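Local coordinates for phospho-furanose lactonase (Mycoplasma synoviae, PDB 3OVG), which hydrolyses phosphorylated furanose lactones, D-xylono-1,4-lactone 5-phosphate and L-arabino-1,4-lactone 5-phosphate, with two zinc ions per subunit, and also accepts carboxy 1,4-lactones, at residues Y110-W113 and L114-V117; Y226-V229 and I230-G234; M45-V48 and D49-I52; G310-K313 and E314-F317; V345-L348 and K349-L352. All blocks are in the same frame, centred on the assembly; numbering follows the deposited sequence.

Contact 1 (Y110-W113 and L114-V117); sequences YSSW and LAVV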
loop_
_atom_site.group_PDB
_atom_site.type_symbol
_atom_site.label_atom_id
_atom_site.label_comp_id
_atom_site.label_asym_id
_atom_site.label_seq_id
_atom_site.Cartn_x
_atom_site.Cartn_y
_atom_site.Cartn_z
ATOM N N TYR A 110 16.860 10.541 -13.544
ATOM C CA TYR A 110 16.990 11.942 -13.903
ATOM C C TYR A 110 18.357 12.496 -13.544
ATOM O O TYR A 110 18.939 13.261 -14.297
ATOM C CB TYR A 110 15.900 12.786 -13.216
ATOM C CG TYR A 110 14.481 12.371 -13.549
ATOM C CD1 TYR A 110 13.880 12.762 -14.761
ATOM C CD2 TYR A 110 13.741 11.593 -12.665
ATOM C CE1 TYR A 110 12.577 12.387 -15.079
ATOM C CE2 TYR A 110 12.418 11.205 -12.978
ATOM C CZ TYR A 110 11.855 11.610 -14.191
ATOM O OH TYR A 110 10.563 11.233 -14.508
ATOM N N SER A 111 18.867 12.116 -12.385
ATOM C CA SER A 111 19.972 12.856 -11.776
ATOM C C SER A 111 21.138 11.988 -11.268
ATOM O O SER A 111 22.137 12.521 -10.812
ATOM C CB SER A 111 19.433 13.646 -10.595
ATOM O OG SER A 111 18.750 12.743 -9.718
ATOM N N SER A 112 21.002 10.666 -11.335
ATOM C CA SER A 112 22.058 9.772 -10.894
ATOM C C SER A 112 23.294 9.950 -11.791
ATOM O O SER A 112 23.163 10.374 -12.921
ATOM C CB SER A 112 21.579 8.330 -11.002
ATOM O OG SER A 112 21.691 7.889 -12.332
ATOM N N TRP A 113 24.480 9.573 -11.313
ATOM C CA TRP A 113 25.689 9.745 -12.139
ATOM C C TRP A 113 25.668 8.834 -13.382
ATOM O O TRP A 113 26.208 9.189 -14.438
ATOM C CB TRP A 113 26.986 9.600 -11.315
ATOM C CG TRP A 113 27.411 8.186 -10.924
ATOM C CD1 TRP A 113 26.698 7.259 -10.192
ATOM C CD2 TRP A 113 28.665 7.570 -11.227
ATOM N NE1 TRP A 113 27.444 6.106 -10.033
ATOM C CE2 TRP A 113 28.653 6.280 -10.656
ATOM C CE3 TRP A 113 29.813 7.994 -11.924
ATOM C CZ2 TRP A 113 29.740 5.413 -10.764
ATOM C CZ3 TRP A 113 30.887 7.138 -12.012
ATOM C CH2 TRP A 113 30.844 5.861 -11.438
ATOM N N LEU A 114 25.015 7.680 -13.267
ATOM C CA LEU A 114 24.830 6.822 -14.442
ATOM C C LEU A 114 24.088 7.572 -15.537
ATOM O O LEU A 114 24.431 7.479 -16.707
ATOM C CB LEU A 114 24.072 5.543 -14.088
ATOM C CG LEU A 114 23.774 4.620 -15.280
ATOM C CD1 LEU A 114 25.063 4.329 -15.979
ATOM C CD2 LEU A 114 23.098 3.341 -14.752
ATOM N N ALA A 115 23.066 8.328 -15.154
ATOM C CA ALA A 115 22.237 9.017 -16.127
ATOM C C ALA A 115 22.985 10.193 -16.732
ATOM O O ALA A 115 22.910 10.430 -17.934
ATOM C CB ALA A 115 20.947 9.522 -15.447
ATOM N N VAL A 116 23.698 10.932 -15.881
ATOM C CA VAL A 116 24.190 12.255 -16.228
ATOM C C VAL A 116 25.643 12.324 -16.701
ATOM O O VAL A 116 26.002 13.162 -17.532
ATOM C CB VAL A 116 24.005 13.187 -15.020
ATOM C CG1 VAL A 116 24.906 14.369 -15.130
ATOM C CG2 VAL A 116 22.536 13.586 -14.921
ATOM N N VAL A 117 26.488 11.453 -16.164
ATOM C CA VAL A 117 27.925 11.509 -16.471
ATOM C C VAL A 117 28.283 10.832 -17.800
ATOM O O VAL A 117 27.809 9.723 -18.080
ATOM C CB VAL A 117 28.736 10.914 -15.293
ATOM C CG1 VAL A 117 30.246 10.823 -15.620
ATOM C CG2 VAL A 117 28.450 11.739 -14.013
#
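The carbonyl oxygen of S112 receives two successive backbone N-H groups of the turn that follows it. V116 N donates to S112 O at 3.1 Å, nearly in line with the C=O bond (161° at the oxygen), in an i to i+4 bond of helical type. A115 N is also 3.0 Å from S112 O, but its N-H is poorly aimed and this second bond is weak. The A115 N-H turns instead to the hydroxyl, S112 OG, at 3.2 Å, with an angle of 152° at the hydrogen. S112 is therefore the N-cap of helix 113-116; its chi1 of 80°, with OG between backbone N and carbonyl carbon, brings the hydroxyl within bonding distance of A115 N. The A115 methyl lies beside the cap, with CB 3.6 Å from S112 OG. Because the helix is only about one turn long, the cap bond and the last helical bond share the same turn: V117 N bonds to W113 O at 2.9 Å, although V117 has itself left helical backbone angles. Next to that bond, V117 CG2 rests on W113 CB at 3.7 Å, while V116 CG2 reaches back to Y110 O, also 3.7 Å away. The W113 indole meets the ring of F101 and the side chains of I122 and M125 on helix 119-131. K169 NZ donates to the carbonyl oxygens of both L114 and V117. Across the subunit boundary, Y110 packs on L44, W113 on P142 and V116 on Y137, all three of the second subunit.

Contact 2 (Y226-V229 and I230-G234); sequences YEKV and IKETG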
loop_
_atom_site.group_PDB
_atom_site.type_symbol
_atom_site.label_atom_id
_atom_site.label_comp_id
_atom_site.label_asym_id
_atom_site.label_seq_id
_atom_site.Cartn_x
_atom_site.Cartn_y
_atom_site.Cartn_z
ATOM N N TYR A 226 18.184 -21.223 -23.592
ATOM C CA TYR A 226 19.500 -21.371 -22.976
ATOM C C TYR A 226 20.494 -21.773 -24.069
ATOM O O TYR A 226 21.598 -21.222 -24.222
ATOM C CB TYR A 226 19.505 -22.495 -21.909
ATOM C CG TYR A 226 18.738 -22.214 -20.647
ATOM C CD1 TYR A 226 18.230 -20.950 -20.370
ATOM C CD2 TYR A 226 18.560 -23.220 -19.690
ATOM C CE1 TYR A 226 17.528 -20.711 -19.187
ATOM C CE2 TYR A 226 17.864 -22.988 -18.521
ATOM C CZ TYR A 226 17.360 -21.740 -18.268
ATOM O OH TYR A 226 16.687 -21.520 -17.086
ATOM N N GLU A 227 20.052 -22.752 -24.838
ATOM C CA GLU A 227 20.868 -23.340 -25.859
ATOM C C GLU A 227 21.178 -22.321 -26.968
ATOM O O GLU A 227 22.329 -22.226 -27.433
ATOM C CB GLU A 227 20.148 -24.589 -26.408
ATOM C CG GLU A 227 20.823 -25.168 -27.600
ATOM C CD GLU A 227 20.076 -26.418 -28.095
ATOM O OE1 GLU A 227 18.841 -26.498 -27.880
ATOM O OE2 GLU A 227 20.737 -27.286 -28.695
ATOM N N LYS A 228 20.149 -21.563 -27.357
ATOM C CA LYS A 228 20.255 -20.517 -28.371
ATOM C C LYS A 228 21.304 -19.477 -27.976
ATOM O O LYS A 228 22.149 -19.063 -28.800
ATOM C CB LYS A 228 18.906 -19.805 -28.569
ATOM C CG LYS A 228 18.895 -18.753 -29.728
ATOM C CD LYS A 228 17.538 -18.016 -29.802
ATOM C CE LYS A 228 17.378 -17.113 -31.027
ATOM N NZ LYS A 228 17.678 -17.827 -32.315
ATOM N N VAL A 229 21.231 -19.041 -26.726
ATOM C CA VAL A 229 22.119 -17.977 -26.250
ATOM C C VAL A 229 23.560 -18.452 -26.291
ATOM O O VAL A 229 24.421 -17.798 -26.867
ATOM C CB VAL A 229 21.791 -17.545 -24.821
ATOM C CG1 VAL A 229 22.859 -16.587 -24.310
ATOM C CG2 VAL A 229 20.402 -16.907 -24.777
ATOM N N ILE A 230 23.808 -19.611 -25.704
ATOM C CA ILE A 230 25.145 -20.173 -25.701
ATOM C C ILE A 230 25.692 -20.370 -27.122
ATOM O O ILE A 230 26.810 -19.918 -27.434
ATOM C CB ILE A 230 25.213 -21.474 -24.882
ATOM C CG1 ILE A 230 24.995 -21.146 -23.392
ATOM C CG2 ILE A 230 26.546 -22.177 -25.112
ATOM C CD1 ILE A 230 24.631 -22.321 -22.523
ATOM N N LYS A 231 24.900 -21.023 -27.963
ATOM C CA LYS A 231 25.336 -21.361 -29.306
ATOM C C LYS A 231 25.497 -20.151 -30.230
ATOM O O LYS A 231 26.401 -20.141 -31.045
ATOM C CB LYS A 231 24.392 -22.373 -29.944
ATOM C CG LYS A 231 24.714 -23.799 -29.563
ATOM C CD LYS A 231 23.604 -24.736 -29.953
ATOM C CE LYS A 231 24.083 -26.190 -29.822
ATOM N NZ LYS A 231 23.054 -27.164 -30.337
ATOM N N GLU A 232 24.658 -19.123 -30.086
ATOM C CA GLU A 232 24.783 -17.949 -30.952
ATOM C C GLU A 232 25.850 -16.963 -30.482
ATOM O O GLU A 232 26.368 -16.175 -31.280
ATOM C CB GLU A 232 23.424 -17.233 -31.130
ATOM C CG GLU A 232 22.373 -18.139 -31.838
ATOM C CD GLU A 232 21.100 -17.382 -32.278
ATOM O OE1 GLU A 232 21.032 -16.148 -32.066
ATOM O OE2 GLU A 232 20.173 -18.041 -32.827
ATOM N N THR A 233 26.199 -16.997 -29.205
ATOM C CA THR A 233 27.096 -15.961 -28.668
ATOM C C THR A 233 28.354 -16.465 -27.961
ATOM O O THR A 233 29.381 -15.772 -27.928
ATOM C CB THR A 233 26.350 -15.004 -27.732
ATOM O OG1 THR A 233 26.034 -15.674 -26.487
ATOM C CG2 THR A 233 25.062 -14.504 -28.419
ATOM N N GLY A 234 28.278 -17.666 -27.406
ATOM C CA GLY A 234 29.430 -18.279 -26.775
ATOM C C GLY A 234 29.644 -17.795 -25.347
ATOM O O GLY A 234 30.703 -18.040 -24.750
#
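K228 NZ meets E232 OE2 at 2.6 Å and E227 OE2 takes K231 NZ at 2.8 Å, two i to i+4 salt bridges side by side on helix 223-233. They differ in geometry. The K231 ammonium comes to the anti side of its carboxylate oxygen, from a chain running alongside E227 with K231 CD 3.7 Å from E227 CG. K228 NZ instead comes to the syn side, 34° out of the carboxylate plane; a bend in the last torsion of K228 (chi4 52°) turns the amine to the acid, and E232 OE2 also lies 3.4 Å from K228 CG. One residue further along, T233 OG1 donates to V229 O at 2.7 Å from above the carbonyl plane, while T233 N gives the same oxygen a weak bond. Of the i to i+4 backbone bonds of the helix, that from I230 N to Y226 O, 3.1 Å, is almost straight. The helix stops at G234, which has positive phi and bonds back to I230 O. The second shell fixes E227 through OE1, bonded to Y259 OH. Helix 223-233 joins strands 212-215 and 236-239 in a beta-alpha-beta unit: Y226, V229 and I230 lie on L237, T233 on helix 195-205, and Y226 on helix 250-262.

Contact 3 (M45-V48 and D49-I52); sequences MLNV and DASI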
loop_
_atom_site.group_PDB
_atom_site.type_symbol
_atom_site.label_atom_id
_atom_site.label_comp_id
_atom_site.label_asym_id
_atom_site.label_seq_id
_atom_site.Cartn_x
_atom_site.Cartn_y
_atom_site.Cartn_z
HETATM N N MSE A 45 22.087 -6.865 5.102
HETATM C CA MSE A 45 22.924 -7.953 5.609
HETATM C C MSE A 45 24.257 -7.422 6.111
HETATM O O MSE A 45 25.168 -7.124 5.310
HETATM C CB MSE A 45 23.161 -9.017 4.502
HETATM C CG MSE A 45 21.864 -9.497 3.871
HETATM SE SE MSE A 45 22.061 -10.697 2.292
HETATM C CE MSE A 45 23.125 -12.114 3.154
ATOM N N LEU A 46 24.395 -7.309 7.431
ATOM C CA LEU A 46 25.503 -6.541 7.976
ATOM C C LEU A 46 26.421 -7.322 8.895
ATOM O O LEU A 46 27.230 -6.730 9.631
ATOM C CB LEU A 46 24.970 -5.349 8.759
ATOM C CG LEU A 46 24.388 -4.203 7.942
ATOM C CD1 LEU A 46 23.607 -3.321 8.887
ATOM C CD2 LEU A 46 25.505 -3.417 7.248
ATOM N N ASN A 47 26.331 -8.640 8.866
ATOM C CA ASN A 47 26.965 -9.416 9.922
ATOM C C ASN A 47 28.225 -10.127 9.413
ATOM O O ASN A 47 28.182 -11.126 8.682
ATOM C CB ASN A 47 25.904 -10.336 10.582
ATOM C CG ASN A 47 26.381 -11.001 11.851
ATOM O OD1 ASN A 47 27.547 -11.323 11.981
ATOM N ND2 ASN A 47 25.458 -11.248 12.787
ATOM N N VAL A 48 29.367 -9.559 9.776
ATOM C CA VAL A 48 30.642 -10.127 9.418
ATOM C C VAL A 48 30.842 -11.527 10.028
ATOM O O VAL A 48 31.271 -12.462 9.342
ATOM C CB VAL A 48 31.798 -9.202 9.864
ATOM C CG1 VAL A 48 33.110 -9.962 9.891
ATOM C CG2 VAL A 48 31.884 -7.991 8.955
ATOM N N ASP A 49 30.564 -11.670 11.314
ATOM C CA ASP A 49 30.765 -12.967 11.968
ATOM C C ASP A 49 29.932 -14.035 11.294
ATOM O O ASP A 49 30.410 -15.102 11.038
ATOM C CB ASP A 49 30.461 -12.899 13.476
ATOM C CG ASP A 49 31.462 -12.031 14.223
ATOM O OD1 ASP A 49 32.570 -11.812 13.667
ATOM O OD2 ASP A 49 31.162 -11.566 15.356
ATOM N N ALA A 50 28.680 -13.745 11.008
ATOM C CA ALA A 50 27.829 -14.731 10.340
ATOM C C ALA A 50 28.306 -15.077 8.943
ATOM O O ALA A 50 28.145 -16.217 8.504
ATOM C CB ALA A 50 26.387 -14.260 10.294
ATOM N N SER A 51 28.847 -14.092 8.228
ATOM C CA SER A 51 29.273 -14.309 6.841
ATOM C C SER A 51 30.478 -15.237 6.805
ATOM O O SER A 51 30.593 -16.159 5.944
ATOM C CB SER A 51 29.616 -12.981 6.157
ATOM O OG SER A 51 28.474 -12.149 6.069
ATOM N N ILE A 52 31.393 -14.978 7.740
ATOM C CA ILE A 52 32.602 -15.785 7.879
ATOM C C ILE A 52 32.265 -17.236 8.226
ATOM O O ILE A 52 32.830 -18.160 7.654
ATOM C CB ILE A 52 33.510 -15.177 8.939
ATOM C CG1 ILE A 52 34.031 -13.805 8.465
ATOM C CG2 ILE A 52 34.619 -16.123 9.298
ATOM C CD1 ILE A 52 34.856 -13.046 9.499
#
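The N47 side chain folds back over the start of helix 48-60, with OD1 2.8 Å from A50 N. The N-H of A50 points almost straight at this oxygen (170°), yet it stands above the amide plane, 55° out of it, so the amide is not met along a lone pair. With CG anti to the backbone N (chi1 -169°), the flat group also lies against the A50 methyl, A50 CB being 3.6 Å from N47 CG. This is an asparagine N-cap, its side chain about 7 Å from that of I278, a substrate-binding residue. The backbone oxygen of the same residue is held from both faces of its carbonyl plane, by S51 OG at 2.8 Å on one and S51 N at 3.1 Å on the other, so N47 closes the first turn with side chain and main chain together. V48 and I52 lie side by side and point the same way: V48 CG1 touches I52 CD1 at 3.6 Å, and the backbone bond from I52 N to V48 O spans the same two residues. The pair faces helix 78-88, where V48 meets K80 and E83 and I52 meets A87. S51 turns to I84 and to Y284 of helix 282-287, whose hydroxyl bonds to N47 N; this capped end packs against both helices.

Contact 4 (G310-K313 and E314-F317); sequences GVSK and EAIF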
loop_
_atom_site.group_PDB
_atom_site.type_symbol
_atom_site.label_atom_id
_atom_site.label_comp_id
_atom_site.label_asym_id
_atom_site.label_seq_id
_atom_site.Cartn_x
_atom_site.Cartn_y
_atom_site.Cartn_z
ATOM N N GLY A 310 21.385 -37.169 -13.896
ATOM C CA GLY A 310 22.284 -37.655 -14.942
ATOM C C GLY A 310 23.427 -36.758 -15.398
ATOM O O GLY A 310 24.030 -37.016 -16.438
ATOM N N VAL A 311 23.748 -35.719 -14.630
ATOM C CA VAL A 311 24.894 -34.885 -14.964
ATOM C C VAL A 311 26.133 -35.593 -14.425
ATOM O O VAL A 311 26.156 -36.061 -13.278
ATOM C CB VAL A 311 24.771 -33.466 -14.387
ATOM C CG1 VAL A 311 25.978 -32.630 -14.770
ATOM C CG2 VAL A 311 23.494 -32.803 -14.903
ATOM N N SER A 312 27.145 -35.701 -15.275
ATOM C CA SER A 312 28.353 -36.445 -14.974
ATOM C C SER A 312 29.234 -35.684 -13.986
ATOM O O SER A 312 29.127 -34.456 -13.844
ATOM C CB SER A 312 29.121 -36.644 -16.273
ATOM O OG SER A 312 29.859 -35.472 -16.605
ATOM N N LYS A 313 30.134 -36.397 -13.323
ATOM C CA LYS A 313 31.068 -35.728 -12.441
ATOM C C LYS A 313 32.007 -34.774 -13.182
ATOM O O LYS A 313 32.400 -33.733 -12.650
ATOM C CB LYS A 313 31.880 -36.742 -11.650
ATOM C CG LYS A 313 31.072 -37.446 -10.591
ATOM C CD LYS A 313 31.971 -38.233 -9.666
ATOM C CE LYS A 313 32.655 -39.367 -10.417
ATOM N NZ LYS A 313 34.044 -39.586 -9.899
ATOM N N GLU A 314 32.376 -35.138 -14.406
ATOM C CA GLU A 314 33.202 -34.281 -15.235
ATOM C C GLU A 314 32.526 -32.958 -15.536
ATOM O O GLU A 314 33.143 -31.922 -15.409
ATOM C CB GLU A 314 33.563 -34.965 -16.571
ATOM C CG GLU A 314 34.344 -36.275 -16.420
ATOM C CD GLU A 314 33.431 -37.512 -16.450
ATOM O OE1 GLU A 314 32.591 -37.689 -15.511
ATOM O OE2 GLU A 314 33.584 -38.309 -17.408
ATOM N N ALA A 315 31.275 -32.998 -15.982
ATOM C CA ALA A 315 30.544 -31.762 -16.284
ATOM C C ALA A 315 30.413 -30.900 -15.032
ATOM O O ALA A 315 30.583 -29.668 -15.086
ATOM C CB ALA A 315 29.183 -32.077 -16.845
ATOM N N ILE A 316 30.134 -31.553 -13.903
ATOM C CA ILE A 316 30.086 -30.848 -12.634
ATOM C C ILE A 316 31.423 -30.165 -12.353
ATOM O O ILE A 316 31.445 -29.002 -11.914
ATOM C CB ILE A 316 29.642 -31.768 -11.461
ATOM C CG1 ILE A 316 28.171 -32.171 -11.645
ATOM C CG2 ILE A 316 29.825 -31.048 -10.130
ATOM C CD1 ILE A 316 27.611 -33.007 -10.493
ATOM N N PHE A 317 32.532 -30.873 -12.641
ATOM C CA PHE A 317 33.878 -30.307 -12.488
ATOM C C PHE A 317 34.098 -29.053 -13.355
ATOM O O PHE A 317 34.672 -28.064 -12.884
ATOM C CB PHE A 317 35.000 -31.337 -12.783
ATOM C CG PHE A 317 36.368 -30.885 -12.307
ATOM C CD1 PHE A 317 36.723 -30.999 -10.975
ATOM C CD2 PHE A 317 37.267 -30.309 -13.180
ATOM C CE1 PHE A 317 37.977 -30.575 -10.522
ATOM C CE2 PHE A 317 38.521 -29.860 -12.740
ATOM C CZ PHE A 317 38.875 -30.008 -11.403
#
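S312 OG accepts the N-H of A315 at 2.9 Å, and the bond is almost straight, 172° at the hydrogen. Among the hydrogen bonds this is the capping one: S312 is the N-cap of helix 313-327, and its chi1 of 80° swings the hydroxyl round to the A315 amide in the first turn. Two main-chain bonds follow, I316 N to S312 O at 3.1 Å and F317 N to K313 O at 2.9 Å, and with them the regular helical pattern begins. The apolar contacts come from V311, the residue just before the cap. Its CG1, anti to the backbone N, reaches over the first turn to I316 CG1 at 3.8 Å and to A315 CB at 3.9 Å. A side chain one position before the N-cap packed on the fourth residue after it is a hydrophobic staple, here joined to the serine cap so that both polar and apolar groups fix the helix start. Charge plays little part: K313 NZ and E314 OE1 remain 6.1 Å apart, too far for a salt bridge, and both residues are exposed. E314 bends at its second torsion, which brings OE1 back to 3.7 Å from S312 OG. G310, with positive phi, ends the preceding helix in a Schellman motif, so the chain leaves helix 296-309 and enters helix 313-327 within a few residues. In this corner V311 lies on L306 and I316 on L303 and K307, all of helix 296-309, while on helix 250-262 V311 meets K258 and A315 meets V261.

Contact 5 (V345-L348 and K349-L352); sequences VLEL and KKEL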
loop_
_atom_site.group_PDB
_atom_site.type_symbol
_atom_site.label_atom_id
_atom_site.label_comp_id
_atom_site.label_asym_id
_atom_site.label_seq_id
_atom_site.Cartn_x
_atom_site.Cartn_y
_atom_site.Cartn_z
ATOM N N VAL A 345 24.420 -2.353 -32.702
ATOM C CA VAL A 345 24.540 -1.582 -31.472
ATOM C C VAL A 345 24.485 -0.065 -31.710
ATOM O O VAL A 345 23.857 0.666 -30.958
ATOM C CB VAL A 345 25.837 -1.959 -30.698
ATOM C CG1 VAL A 345 26.093 -0.967 -29.575
ATOM C CG2 VAL A 345 25.735 -3.407 -30.160
ATOM N N LEU A 346 25.154 0.412 -32.744
ATOM C CA LEU A 346 25.175 1.848 -33.034
ATOM C C LEU A 346 23.784 2.371 -33.373
ATOM O O LEU A 346 23.375 3.463 -32.955
ATOM C CB LEU A 346 26.121 2.129 -34.204
ATOM C CG LEU A 346 27.603 1.993 -33.869
ATOM C CD1 LEU A 346 28.478 2.305 -35.106
ATOM C CD2 LEU A 346 27.967 2.876 -32.670
ATOM N N GLU A 347 23.037 1.570 -34.120
ATOM C CA GLU A 347 21.690 1.976 -34.453
ATOM C C GLU A 347 20.756 1.935 -33.218
ATOM O O GLU A 347 19.884 2.785 -33.084
ATOM C CB GLU A 347 21.146 1.132 -35.591
ATOM C CG GLU A 347 19.887 1.706 -36.198
ATOM C CD GLU A 347 20.165 2.947 -37.024
ATOM O OE1 GLU A 347 21.358 3.223 -37.283
ATOM O OE2 GLU A 347 19.185 3.629 -37.413
ATOM N N LEU A 348 20.936 0.955 -32.324
ATOM C CA LEU A 348 20.180 0.926 -31.070
ATOM C C LEU A 348 20.508 2.161 -30.201
ATOM O O LEU A 348 19.629 2.752 -29.600
ATOM C CB LEU A 348 20.430 -0.368 -30.289
ATOM C CG LEU A 348 19.581 -0.577 -29.016
ATOM C CD1 LEU A 348 18.073 -0.489 -29.310
ATOM C CD2 LEU A 348 19.935 -1.884 -28.280
ATOM N N LYS A 349 21.768 2.574 -30.159
ATOM C CA LYS A 349 22.143 3.722 -29.350
ATOM C C LYS A 349 21.426 4.965 -29.879
ATOM O O LYS A 349 20.957 5.818 -29.110
ATOM C CB LYS A 349 23.677 3.919 -29.352
ATOM C CG LYS A 349 24.479 2.928 -28.449
ATOM C CD LYS A 349 25.983 3.284 -28.425
ATOM C CE LYS A 349 26.191 4.740 -27.955
ATOM N NZ LYS A 349 27.625 5.124 -27.654
ATOM N N LYS A 350 21.345 5.062 -31.199
ATOM C CA LYS A 350 20.668 6.180 -31.840
ATOM C C LYS A 350 19.176 6.163 -31.480
ATOM O O LYS A 350 18.624 7.185 -31.044
ATOM C CB LYS A 350 20.889 6.133 -33.358
ATOM C CG LYS A 350 20.181 7.256 -34.124
ATOM C CD LYS A 350 20.107 6.952 -35.622
ATOM C CE LYS A 350 19.278 8.005 -36.386
ATOM N NZ LYS A 350 18.934 7.569 -37.791
ATOM N N GLU A 351 18.540 4.996 -31.630
ATOM C CA GLU A 351 17.134 4.816 -31.247
ATOM C C GLU A 351 16.820 5.173 -29.778
ATOM O O GLU A 351 15.736 5.688 -29.469
ATOM C CB GLU A 351 16.699 3.378 -31.537
ATOM C CG GLU A 351 16.522 3.079 -32.996
ATOM C CD GLU A 351 15.635 1.884 -33.219
ATOM O OE1 GLU A 351 15.841 0.856 -32.523
ATOM O OE2 GLU A 351 14.721 1.973 -34.071
ATOM N N LEU A 352 17.774 4.908 -28.882
ATOM C CA LEU A 352 17.609 5.166 -27.457
ATOM C C LEU A 352 18.240 6.505 -27.028
ATOM O O LEU A 352 18.516 6.710 -25.848
ATOM C CB LEU A 352 18.240 4.008 -26.649
ATOM C CG LEU A 352 17.661 2.600 -26.923
ATOM C CD1 LEU A 352 18.358 1.474 -26.116
ATOM C CD2 LEU A 352 16.188 2.628 -26.580
#
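Four successive i to i+4 bonds, from K349 N to V345 O at 2.9 Å through L352 N to L348 O at 2.9 Å, carry helix 343-351 to its end, where L352 leaves helical angles. On the buried side L348 and L352 are one turn apart and lean together at an angle: L352 CD1 is 3.8 Å from both L348 CG and L348 CD1. L352 CG also rests on the carbonyl oxygen of L348 at 3.3 Å, its side chain directed back along the turn (chi1 -59°). On the exposed side E347 and K350 run alongside each other, but E347 OE2 and K350 NZ remain 4.0 Å apart, a long salt bridge. E351 OE1 forms a salt bridge with R282 of the third subunit. Within the same chain, K349 NZ forms a salt bridge with E172 of helix 165-181. L348 and L352 both press on L168 of that helix, and V345 and L348 on H201 of helix 195-205. With V345, L348 and L352 buried and E347 and K350 exposed, though L346 is exposed too, this is an amphipathic C-terminal helix, laid on two helices of the TIM-barrel fold and touching a neighbouring subunit.

From the N terminus the order is contact 3, contact 1, contact 2, contact 4, contact 5. Each is a short continuous stretch in series with the next, so none nests in or crosses another. Contacts 3, 1 and 4 close the loops leading into helices 48-60, 113-116 and 313-327; contacts 2 and 5 lie at the ends of helices 223-233 and 343-351. Contacts 1 and 4 stand on opposite sides of the chain's centre, about 45 Å between centres, whereas 1 and 5 share a side. Contact 1, and contact 3 through L46 alone, touch the second subunit; 2 and 5 touch the third; contact 4 touches no other chain of the assembly.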